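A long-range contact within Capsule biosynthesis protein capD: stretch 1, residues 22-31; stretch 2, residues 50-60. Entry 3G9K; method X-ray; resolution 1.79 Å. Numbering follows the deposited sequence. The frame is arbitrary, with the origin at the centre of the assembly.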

# COMPACT_ATOMS: atom_id res chain seq x y z
N GLY A 22 -8.39 -15.85 3.42
CA GLY A 22 -7.97 -15.36 2.14
C GLY A 22 -6.82 -14.36 2.29
O GLY A 22 -6.69 -13.73 3.33
N VAL A 23 -6.00 -14.29 1.25
CA VAL A 23 -4.92 -13.31 1.11
C VAL A 23 -4.92 -12.73 -0.30
O VAL A 23 -5.03 -13.47 -1.30
CB VAL A 23 -3.52 -13.98 1.34
CG1 VAL A 23 -2.37 -12.94 1.27
CG2 VAL A 23 -3.51 -14.75 2.67
N SER A 24 -4.71 -11.42 -0.42
CA SER A 24 -4.55 -10.77 -1.73
C SER A 24 -3.31 -9.90 -1.62
O SER A 24 -3.26 -9.04 -0.75
CB SER A 24 -5.78 -9.94 -2.09
OG SER A 24 -5.60 -9.24 -3.32
N ALA A 25 -2.31 -10.18 -2.45
CA ALA A 25 -0.99 -9.47 -2.41
C ALA A 25 -0.30 -9.40 -3.80
O ALA A 25 -0.62 -10.19 -4.71
CB ALA A 25 -0.03 -10.12 -1.38
N SER A 26 0.67 -8.49 -3.93
CA SER A 26 1.30 -8.23 -5.24
C SER A 26 2.50 -9.17 -5.53
O SER A 26 3.27 -8.98 -6.47
CB SER A 26 1.74 -6.79 -5.35
OG SER A 26 2.54 -6.42 -4.27
N HIS A 27 2.69 -10.17 -4.69
CA HIS A 27 3.68 -11.22 -5.03
C HIS A 27 3.12 -12.59 -4.65
O HIS A 27 2.69 -12.76 -3.54
CB HIS A 27 5.03 -10.98 -4.36
CG HIS A 27 6.16 -11.77 -4.97
ND1 HIS A 27 6.30 -13.12 -4.76
CD2 HIS A 27 7.20 -11.40 -5.75
CE1 HIS A 27 7.37 -13.56 -5.41
NE2 HIS A 27 7.93 -12.53 -6.03
N PRO A 28 3.16 -13.58 -5.57
CA PRO A 28 2.64 -14.93 -5.27
C PRO A 28 3.29 -15.65 -4.08
O PRO A 28 2.65 -16.50 -3.50
CB PRO A 28 2.91 -15.71 -6.58
CG PRO A 28 3.97 -14.96 -7.24
CD PRO A 28 3.64 -13.50 -6.95
N LEU A 29 4.53 -15.32 -3.71
CA LEU A 29 5.15 -15.94 -2.54
C LEU A 29 4.58 -15.38 -1.23
O LEU A 29 4.50 -16.07 -0.24
CB LEU A 29 6.69 -15.83 -2.58
CG LEU A 29 7.41 -16.61 -3.69
CD1 LEU A 29 8.97 -16.47 -3.59
CD2 LEU A 29 6.97 -18.08 -3.65
N ALA A 30 4.21 -14.09 -1.25
CA ALA A 30 3.53 -13.45 -0.13
C ALA A 30 2.16 -14.06 0.04
O ALA A 30 1.75 -14.34 1.18
CB ALA A 30 3.43 -11.92 -0.32
N VAL A 31 1.45 -14.24 -1.08
CA VAL A 31 0.15 -14.93 -1.03
C VAL A 31 0.34 -16.32 -0.40
O VAL A 31 -0.32 -16.68 0.54
CB VAL A 31 -0.54 -15.06 -2.39
CG1 VAL A 31 -1.92 -15.84 -2.28
CG2 VAL A 31 -0.74 -13.67 -3.06
N VAL A 50 3.84 -11.90 8.71
CA VAL A 50 4.56 -12.81 7.81
C VAL A 50 4.61 -12.25 6.38
O VAL A 50 5.67 -12.18 5.76
CB VAL A 50 3.89 -14.18 7.80
CG1 VAL A 50 4.44 -15.00 6.71
CG2 VAL A 50 4.08 -14.87 9.18
N VAL A 51 3.46 -11.88 5.85
CA VAL A 51 3.32 -11.28 4.53
C VAL A 51 4.17 -10.01 4.42
O VAL A 51 4.81 -9.80 3.40
CB VAL A 51 1.84 -10.98 4.16
CG1 VAL A 51 1.75 -10.10 2.91
CG2 VAL A 51 1.03 -12.30 3.93
N SER A 52 4.12 -9.14 5.42
CA SER A 52 4.88 -7.86 5.32
C SER A 52 6.37 -8.11 5.21
O SER A 52 7.04 -7.57 4.33
CB SER A 52 4.61 -6.94 6.48
OG SER A 52 3.28 -6.53 6.45
N TYR A 53 6.88 -8.97 6.07
CA TYR A 53 8.30 -9.34 5.97
C TYR A 53 8.72 -10.09 4.66
O TYR A 53 9.81 -9.87 4.12
CB TYR A 53 8.69 -10.12 7.24
CG TYR A 53 9.21 -9.28 8.38
CD1 TYR A 53 8.45 -9.03 9.51
CD2 TYR A 53 10.51 -8.79 8.36
CE1 TYR A 53 8.98 -8.28 10.61
CE2 TYR A 53 11.01 -8.07 9.39
CZ TYR A 53 10.25 -7.81 10.52
OH TYR A 53 10.81 -7.07 11.51
N VAL A 54 7.90 -11.00 4.15
CA VAL A 54 8.16 -11.70 2.89
C VAL A 54 8.26 -10.72 1.69
O VAL A 54 9.19 -10.79 0.89
CB VAL A 54 7.08 -12.80 2.64
CG1 VAL A 54 7.08 -13.24 1.18
CG2 VAL A 54 7.30 -13.96 3.63
N LEU A 55 7.34 -9.77 1.64
CA LEU A 55 7.26 -8.72 0.63
C LEU A 55 8.53 -7.88 0.69
O LEU A 55 9.10 -7.55 -0.37
CB LEU A 55 6.00 -7.87 0.81
CG LEU A 55 4.70 -8.52 0.32
CD1 LEU A 55 3.56 -7.66 0.79
CD2 LEU A 55 4.70 -8.74 -1.20
N GLY A 56 9.04 -7.60 1.89
CA GLY A 56 10.31 -6.86 2.04
C GLY A 56 11.48 -7.60 1.45
O GLY A 56 12.51 -7.02 1.03
N VAL A 57 11.35 -8.92 1.39
CA VAL A 57 12.43 -9.73 0.80
C VAL A 57 12.26 -9.95 -0.70
O VAL A 57 13.18 -9.76 -1.49
CB VAL A 57 12.54 -11.09 1.53
CG1 VAL A 57 13.50 -12.00 0.79
CG2 VAL A 57 13.00 -10.89 2.98
N VAL A 58 11.07 -10.38 -1.12
CA VAL A 58 10.86 -10.81 -2.49
C VAL A 58 10.33 -9.70 -3.40
O VAL A 58 10.37 -9.81 -4.64
CB VAL A 58 9.91 -12.07 -2.56
CG1 VAL A 58 10.46 -13.22 -1.68
CG2 VAL A 58 8.47 -11.70 -2.12
N GLU A 59 9.76 -8.66 -2.79
CA GLU A 59 9.27 -7.52 -3.54
C GLU A 59 9.99 -6.25 -3.05
O GLU A 59 9.37 -5.24 -2.79
CB GLU A 59 7.76 -7.37 -3.38
CG GLU A 59 7.20 -6.53 -4.47
CD GLU A 59 5.74 -6.19 -4.25
OE1 GLU A 59 5.37 -5.84 -3.10
OE2 GLU A 59 4.97 -6.27 -5.23
N LEU A 60 11.30 -6.38 -2.92
CA LEU A 60 12.18 -5.45 -2.21
C LEU A 60 12.25 -4.04 -2.75
O LEU A 60 12.56 -3.09 -2.00
CB LEU A 60 13.58 -6.08 -2.17
CG LEU A 60 14.27 -6.26 -3.52
CD1 LEU A 60 15.37 -5.15 -3.65
CD2 LEU A 60 14.86 -7.65 -3.71

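The contact packs the end of a strand, a short turn and the first turn of a helix against one flank of a second helix, and its chemistry is sorted by position: a single hydrogen bond at one end, hydrocarbon over the rest. A30 sits at the middle. Its CB points toward the second helix and, being only a methyl, allows close backbone approach, with the CA atoms of A30 and V51 5.1 Å apart. Three side chains gather round it: A30 CB lies 3.5 Å from L55 CD2, 4.1 Å from V51 CG1 and 4.2 Å from V54 CG1. The valines also reach the backbone, V54 CG1 coming to 3.8 Å from A30 CA and V51 CG2 to 3.5 Å from A30 O.

V51 and V54 both hold chi1 near t, at 168° and 163°, a common choice for valine in a helix. L55 has a different problem. Its CA-to-CB bond points sideways, yet the m, t rotamer (-77°, 170°) carries its end nearer the first stretch, so that CD2 meets both A30 CB and, at 3.9 Å, H27 CB. V58, in the last turn of the helix, departs from the other valines with chi1 at -56° (m). In this setting CG2 sits over one face of the H27 ring, 3.7 Å from the centroid and just 10° off the normal, a well-centred CH-pi contact, while CG1 lies 4.1 Å from L29 CD1.

H27 serves two purposes with one conformation. With chi1 at -164° (t) and chi2 at -75°, its ring offers a face to V58 and turns ND1 back to its own helix, where ND1 accepts from L29 N at 3.0 Å with an N-H...acceptor angle of 162°. This N-cap satisfies an amide that the first turn of a helix cannot pair internally, and it ties down the ring that V58 packs on.

The polar element lies beside this. S26, at chi1 53° (p), donates from OG to E59 OE2 at 2.6 Å, a short bond. E59 is the first residue to leave helical phi/psi, and its side chain extends through t and t before chi3 of 44° sets the carboxylate. Its other oxygen, OE1, is hydrogen-bonded elsewhere in the structure, so this buried acid has a partner for each oxygen. The rule to read here is economical: a small residue at the close approach, branched aliphatics around it, and a polar side chain buried where its hydrogen bonds are supplied.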